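Local structure of DUF3863 domain-containing protein (Parabacteroides distasonis, 3LM3) at residues A[189-199]-A[208-216]. The protein is of unknown function but is probably a glycoside hydrolase or deacetylase. Numbering follows the deposited sequence.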
# COMPACT_ATOMS: atom_id res chain seq x y z
N SER A 189 -3.50 -2.41 7.91
CA SER A 189 -3.55 -1.76 6.61
C SER A 189 -3.38 -0.26 6.70
O SER A 189 -3.10 0.38 5.70
CB SER A 189 -4.83 -2.11 5.88
OG SER A 189 -5.96 -1.52 6.48
N TYR A 190 -3.57 0.31 7.87
CA TYR A 190 -3.34 1.74 8.09
C TYR A 190 -2.00 1.92 8.78
O TYR A 190 -1.31 0.92 9.12
CB TYR A 190 -4.51 2.37 8.88
CG TYR A 190 -5.55 3.13 8.05
CD1 TYR A 190 -5.82 2.82 6.72
CD2 TYR A 190 -6.31 4.13 8.67
CE1 TYR A 190 -6.77 3.53 6.00
CE2 TYR A 190 -7.27 4.84 7.96
CZ TYR A 190 -7.51 4.53 6.63
OH TYR A 190 -8.53 5.18 5.95
N PRO A 191 -1.57 3.18 8.95
CA PRO A 191 -0.16 3.39 9.28
C PRO A 191 0.20 2.92 10.68
O PRO A 191 -0.62 2.98 11.61
CB PRO A 191 0.01 4.90 9.18
CG PRO A 191 -1.05 5.26 8.14
CD PRO A 191 -2.23 4.43 8.52
N PHE A 192 1.43 2.43 10.83
CA PHE A 192 1.94 1.98 12.12
C PHE A 192 3.46 2.09 12.14
O PHE A 192 4.09 2.16 11.09
CB PHE A 192 1.51 0.53 12.43
CG PHE A 192 2.04 -0.50 11.45
CD1 PHE A 192 1.43 -0.68 10.22
CD2 PHE A 192 3.15 -1.29 11.75
CE1 PHE A 192 1.89 -1.62 9.32
CE2 PHE A 192 3.63 -2.23 10.83
CZ PHE A 192 3.01 -2.38 9.62
N TYR A 193 4.02 2.09 13.35
CA TYR A 193 5.48 1.97 13.54
C TYR A 193 5.83 0.48 13.66
O TYR A 193 5.30 -0.21 14.53
CB TYR A 193 5.89 2.71 14.80
CG TYR A 193 5.69 4.20 14.80
CD1 TYR A 193 6.55 5.04 14.12
CD2 TYR A 193 4.70 4.78 15.56
CE1 TYR A 193 6.41 6.40 14.18
CE2 TYR A 193 4.53 6.17 15.60
CZ TYR A 193 5.41 6.97 14.95
OH TYR A 193 5.30 8.36 14.97
N PRO A 194 6.70 -0.02 12.78
CA PRO A 194 7.02 -1.44 12.80
C PRO A 194 7.98 -1.81 13.94
O PRO A 194 8.72 -0.96 14.47
CB PRO A 194 7.68 -1.66 11.44
CG PRO A 194 8.38 -0.31 11.18
CD PRO A 194 7.44 0.70 11.72
N SER A 195 7.93 -3.08 14.30
CA SER A 195 8.83 -3.69 15.26
C SER A 195 10.16 -4.09 14.63
O SER A 195 10.21 -4.54 13.48
CB SER A 195 8.17 -4.96 15.77
OG SER A 195 8.94 -5.66 16.73
N THR A 196 11.25 -4.01 15.41
CA THR A 196 12.52 -4.58 14.97
C THR A 196 12.40 -6.09 14.68
O THR A 196 13.21 -6.64 13.92
CB THR A 196 13.62 -4.31 16.02
OG1 THR A 196 13.19 -4.76 17.29
CG2 THR A 196 13.96 -2.81 16.10
N GLU A 197 11.37 -6.73 15.22
CA GLU A 197 11.14 -8.14 14.95
C GLU A 197 10.64 -8.45 13.55
O GLU A 197 10.96 -9.50 13.02
CB GLU A 197 10.13 -8.72 15.94
CG GLU A 197 10.61 -8.73 17.38
CD GLU A 197 9.60 -9.26 18.37
OE1 GLU A 197 8.56 -9.84 17.94
OE2 GLU A 197 9.83 -9.06 19.57
N HIS A 198 9.80 -7.58 12.97
CA HIS A 198 9.09 -7.91 11.76
C HIS A 198 8.37 -6.68 11.23
O HIS A 198 7.63 -6.01 11.98
CB HIS A 198 8.06 -9.01 12.04
CG HIS A 198 7.60 -9.73 10.81
ND1 HIS A 198 6.84 -9.14 9.81
CD2 HIS A 198 7.78 -11.02 10.43
CE1 HIS A 198 6.60 -10.04 8.87
NE2 HIS A 198 7.13 -11.20 9.24
N PHE A 199 8.59 -6.40 9.95
CA PHE A 199 8.03 -5.22 9.29
C PHE A 199 6.49 -5.17 9.31
O PHE A 199 5.91 -4.10 9.17
CB PHE A 199 8.59 -5.04 7.86
CG PHE A 199 7.98 -5.94 6.81
CD1 PHE A 199 8.15 -7.31 6.84
CD2 PHE A 199 7.32 -5.39 5.72
CE1 PHE A 199 7.61 -8.12 5.84
CE2 PHE A 199 6.79 -6.19 4.71
CZ PHE A 199 6.91 -7.56 4.79
N ASP A 208 11.59 -2.34 20.94
CA ASP A 208 11.51 -2.79 19.56
C ASP A 208 11.02 -1.70 18.60
O ASP A 208 10.68 -1.98 17.45
CB ASP A 208 10.66 -4.08 19.45
CG ASP A 208 9.20 -3.86 19.75
OD1 ASP A 208 8.87 -3.02 20.62
OD2 ASP A 208 8.37 -4.58 19.15
N PHE A 209 11.07 -0.44 19.03
CA PHE A 209 10.47 0.65 18.26
C PHE A 209 11.36 1.03 17.07
O PHE A 209 12.60 1.15 17.21
CB PHE A 209 10.26 1.87 19.16
CG PHE A 209 9.37 2.94 18.56
CD1 PHE A 209 7.99 2.78 18.53
CD2 PHE A 209 9.92 4.10 18.04
CE1 PHE A 209 7.16 3.77 18.00
CE2 PHE A 209 9.10 5.09 17.50
CZ PHE A 209 7.74 4.93 17.49
N ILE A 210 10.75 1.23 15.92
CA ILE A 210 11.42 1.87 14.78
C ILE A 210 10.62 3.13 14.41
O ILE A 210 9.41 3.05 14.17
CB ILE A 210 11.42 0.93 13.55
CG1 ILE A 210 12.21 -0.35 13.84
CG2 ILE A 210 11.98 1.65 12.31
CD1 ILE A 210 12.02 -1.42 12.76
N ASP A 211 11.29 4.27 14.36
CA ASP A 211 10.65 5.56 14.04
C ASP A 211 10.52 5.72 12.52
O ASP A 211 11.11 6.62 11.92
CB ASP A 211 11.43 6.70 14.70
CG ASP A 211 10.72 8.04 14.60
OD1 ASP A 211 9.53 8.11 14.27
OD2 ASP A 211 11.39 9.06 14.84
N CYS A 212 9.73 4.85 11.91
CA CYS A 212 9.43 4.94 10.52
C CYS A 212 7.98 4.50 10.37
O CYS A 212 7.58 3.45 10.87
CB CYS A 212 10.34 4.01 9.71
SG CYS A 212 10.20 4.25 7.90
N VAL A 213 7.20 5.31 9.70
CA VAL A 213 5.79 5.01 9.47
C VAL A 213 5.72 4.06 8.28
O VAL A 213 6.23 4.34 7.19
CB VAL A 213 5.01 6.29 9.13
CG1 VAL A 213 3.51 5.98 8.92
CG2 VAL A 213 5.19 7.34 10.21
N ASN A 214 5.06 2.93 8.46
CA ASN A 214 4.93 1.92 7.41
C ASN A 214 3.56 2.06 6.73
O ASN A 214 2.53 1.90 7.37
CB ASN A 214 5.12 0.50 7.98
CG ASN A 214 5.38 -0.50 6.90
OD1 ASN A 214 5.34 -0.15 5.72
ND2 ASN A 214 5.67 -1.77 7.26
N LEU A 215 3.60 2.37 5.45
CA LEU A 215 2.44 2.64 4.61
C LEU A 215 2.17 1.57 3.57
O LEU A 215 3.03 1.16 2.79
CB LEU A 215 2.62 3.95 3.82
CG LEU A 215 2.77 5.21 4.67
CD1 LEU A 215 2.87 6.45 3.76
CD2 LEU A 215 1.59 5.36 5.66
N ASP A 216 0.91 1.15 3.53
CA ASP A 216 0.34 0.41 2.39
C ASP A 216 0.51 1.15 1.07
O ASP A 216 0.66 2.38 1.05
CB ASP A 216 -1.14 0.17 2.67
CG ASP A 216 -1.77 -0.92 1.81
OD1 ASP A 216 -1.06 -1.76 1.18
OD2 ASP A 216 -3.04 -0.93 1.74
O HOH W 1 -4.45 0.80 3.34
O HOH W 2 -0.08 1.26 6.26
O HOH W 3 7.74 9.45 15.82
O HOH W 4 7.98 -7.01 20.43
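Residues 189-199 run antiparallel to 208-216, and Asn214 N donates to Phe192 O at 2.9 Å, a nearly straight bond (168°). The irregular pairing lays a mostly loop segment along strand 213-216, an outer strand of a three-stranded parallel sheet. Toward the other end, Thr196 N donates to Asp208 O, and Ile210 N bonds weakly to Pro194 O.

Tyr193 carries much of the side-chain contact. Its CG is anti to the carbonyl carbon (chi1 -65°), which sets the ring against Phe209. Phe209 CZ sits over the centre of one face, 3.5 Å from Tyr193 CG, with ring planes at 47°. Tyr193 OH and Asp211 OD1 share a water; the hydroxyl also bonds Tyr333 O, and Asp211 forms a salt bridge with Arg330 of helix 322-332. A leucine at Tyr193 would probably leave Phe209 CZ without the face it rests on and Tyr333 O without its hydroxyl partner.

Asn214 CB lies over a face of the Phe192 ring, 4.1 Å from its centroid. Asn214 ND2 also bonds weakly to Phe199 O; the side chain's strongest polar partner is Ala171 of strand 168-172. Pro191 CG packs on Leu215 CD2 at 3.6 Å. Ser195 opens a type I turn; its OG accepts from Glu197 N, an ST turn. The same OG donates to Asp208 OD2 at 2.7 Å, on the anti side and somewhat out of the carboxylate plane.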